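Long-range contact in complement factor H (Bos taurus, PDB 6XZ6), which probably restrains complement activation as a plasma regulator, and is captured here, through one of its domains, by the factor H receptor of Trypanosoma brucei: residues T29-K34 / R41-T46. Sequence-based numbering, arbitrary orientation.
Sequences TYECKK and RGTDAT
T43 meets Y30 where two antiparallel strands of a complement control protein (sushi) domain part: the central strand 27-32 pairs with the outer strand 44-48 of a three-stranded sheet. T29 and D44 form a non-hydrogen-bonded pair; one residue on, the N-H of Y30 donates to O of T43 at 2.8 Å, and CA of T29 touches the same oxygen in a CA-H...O contact. CB and CG2 of T43 lie beyond the tip of the Y30 carbonyl, against its oxygen, while OG1 and CG2 of T43 face the carboxylate of E31 more loosely. Chi1 of 73° sets CG of Y30 between its backbone N and carbonyl carbon. The CD1 and CE1 side of the ring approaches the T43 backbone obliquely, CD1 lying 3.3 Å from O of T43. I10, P38 and P56 also pack on this ring; two residues on, C32 forms a disulfide with C58. An alanine in place of Y30 would probably open a gap beside the T43 backbone and leave the water without its phenolic partner. T29 and D44 lie side by side and both touch H125 of the receptor chain; CG2 of T29 is 3.4 Å from OD1 of D44, and OG1 of T29 bonds instead to NE of R16. At the in-plane edge of the Y30 ring, a water sits 2.9 Å from OH of Y30 and donates weakly to O of G42 and O of D44.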
loop_
_atom_site.group_PDB
_atom_site.type_symbol
_atom_site.label_atom_id
_atom_site.label_comp_id
_atom_site.label_asym_id
_atom_site.label_seq_id
_atom_site.Cartn_x
_atom_site.Cartn_y
_atom_site.Cartn_z
ATOM N N THR B 29 4.894 20.407 -18.543
ATOM C CA THR B 29 4.335 19.104 -18.902
ATOM C C THR B 29 3.181 18.860 -17.903
ATOM O O THR B 29 3.301 19.186 -16.738
ATOM C CB THR B 29 5.374 17.961 -18.917
ATOM O OG1 THR B 29 5.979 17.865 -17.635
ATOM C CG2 THR B 29 6.425 18.109 -20.005
ATOM N N TYR B 30 2.071 18.336 -18.353
ATOM C CA TYR B 30 0.924 18.094 -17.491
ATOM C C TYR B 30 0.364 16.668 -17.610
ATOM O O TYR B 30 0.485 16.035 -18.654
ATOM C CB TYR B 30 -0.177 19.148 -17.746
ATOM C CG TYR B 30 -0.929 18.982 -19.052
ATOM C CD1 TYR B 30 -0.382 19.423 -20.257
ATOM C CD2 TYR B 30 -2.230 18.485 -19.070
ATOM C CE1 TYR B 30 -1.087 19.313 -21.450
ATOM C CE2 TYR B 30 -2.940 18.361 -20.262
ATOM C CZ TYR B 30 -2.367 18.780 -21.447
ATOM O OH TYR B 30 -3.053 18.657 -22.626
ATOM N N GLU B 31 -0.273 16.196 -16.538
ATOM C CA GLU B 31 -0.931 14.893 -16.444
ATOM C C GLU B 31 -2.344 15.132 -15.952
ATOM O O GLU B 31 -2.576 16.069 -15.204
ATOM C CB GLU B 31 -0.190 13.967 -15.466
ATOM C CG GLU B 31 1.150 13.488 -15.973
ATOM C CD GLU B 31 1.080 12.595 -17.191
ATOM O OE1 GLU B 31 0.334 11.590 -17.138
ATOM O OE2 GLU B 31 1.783 12.887 -18.188
ATOM N N CYS B 32 -3.274 14.295 -16.365
ATOM C CA CYS B 32 -4.667 14.404 -15.969
ATOM C C CYS B 32 -5.005 13.402 -14.841
ATOM O O CYS B 32 -4.377 12.343 -14.734
ATOM C CB CYS B 32 -5.585 14.237 -17.183
ATOM S SG CYS B 32 -5.414 15.533 -18.456
ATOM N N LYS B 33 -6.000 13.758 -13.997
ATOM C CA LYS B 33 -6.517 12.941 -12.895
ATOM C C LYS B 33 -7.079 11.657 -13.466
ATOM O O LYS B 33 -7.541 11.660 -14.609
ATOM C CB LYS B 33 -7.681 13.669 -12.202
ATOM C CG LYS B 33 -7.307 14.516 -11.005
ATOM C CD LYS B 33 -8.517 14.606 -10.081
ATOM C CE LYS B 33 -8.960 16.020 -9.793
ATOM N NZ LYS B 33 -8.226 16.588 -8.629
ATOM N N LYS B 34 -7.098 10.575 -12.667
ATOM C CA LYS B 34 -7.663 9.291 -13.079
ATOM C C LYS B 34 -9.106 9.576 -13.518
ATOM O O LYS B 34 -9.840 10.257 -12.794
ATOM C CB LYS B 34 -7.615 8.294 -11.907
ATOM C CG LYS B 34 -7.709 6.831 -12.305
ATOM C CD LYS B 34 -8.098 5.976 -11.113
ATOM C CE LYS B 34 -8.349 4.529 -11.468
ATOM N NZ LYS B 34 -8.669 3.728 -10.258
ATOM N N ARG B 41 -2.991 15.050 -27.923
ATOM C CA ARG B 41 -2.340 13.784 -27.584
ATOM C C ARG B 41 -1.192 13.984 -26.560
ATOM O O ARG B 41 -1.130 13.281 -25.538
ATOM C CB ARG B 41 -1.837 13.091 -28.862
ATOM C CG ARG B 41 -2.051 11.586 -28.861
ATOM C CD ARG B 41 -2.389 11.052 -30.245
ATOM N NE ARG B 41 -2.801 9.650 -30.179
ATOM C CZ ARG B 41 -4.050 9.238 -29.972
ATOM N NH1 ARG B 41 -5.033 10.120 -29.828
ATOM N NH2 ARG B 41 -4.326 7.942 -29.912
ATOM N N GLY B 42 -0.322 14.959 -26.849
ATOM C CA GLY B 42 0.844 15.312 -26.044
ATOM C C GLY B 42 0.509 15.942 -24.713
ATOM O O GLY B 42 -0.612 16.417 -24.499
ATOM N N THR B 43 1.474 15.933 -23.798
ATOM C CA THR B 43 1.248 16.493 -22.470
ATOM C C THR B 43 2.186 17.696 -22.244
ATOM O O THR B 43 2.536 18.028 -21.115
ATOM C CB THR B 43 1.299 15.377 -21.417
ATOM O OG1 THR B 43 2.446 14.542 -21.644
ATOM C CG2 THR B 43 -0.006 14.539 -21.384
ATOM N N ASP B 44 2.513 18.384 -23.359
ATOM C CA ASP B 44 3.387 19.552 -23.473
ATOM C C ASP B 44 2.647 20.854 -23.713
ATOM O O ASP B 44 1.596 20.872 -24.353
ATOM C CB ASP B 44 4.349 19.351 -24.651
ATOM C CG ASP B 44 5.776 19.084 -24.254
ATOM O OD1 ASP B 44 6.176 19.519 -23.143
ATOM O OD2 ASP B 44 6.505 18.449 -25.056
ATOM N N ALA B 45 3.235 21.956 -23.226
ATOM C CA ALA B 45 2.767 23.333 -23.414
ATOM C C ALA B 45 3.945 24.285 -23.257
ATOM O O ALA B 45 4.723 24.153 -22.315
ATOM C CB ALA B 45 1.657 23.679 -22.442
ATOM N N THR B 46 4.109 25.193 -24.233
ATOM C CA THR B 46 5.196 26.173 -24.295
ATOM C C THR B 46 4.650 27.582 -24.055
ATOM O O THR B 46 3.538 27.893 -24.497
ATOM C CB THR B 46 5.914 26.070 -25.657
ATOM O OG1 THR B 46 6.177 24.702 -25.949
ATOM C CG2 THR B 46 7.218 26.839 -25.700
HETATM O O HOH W 1 -1.530 19.564 -24.906
#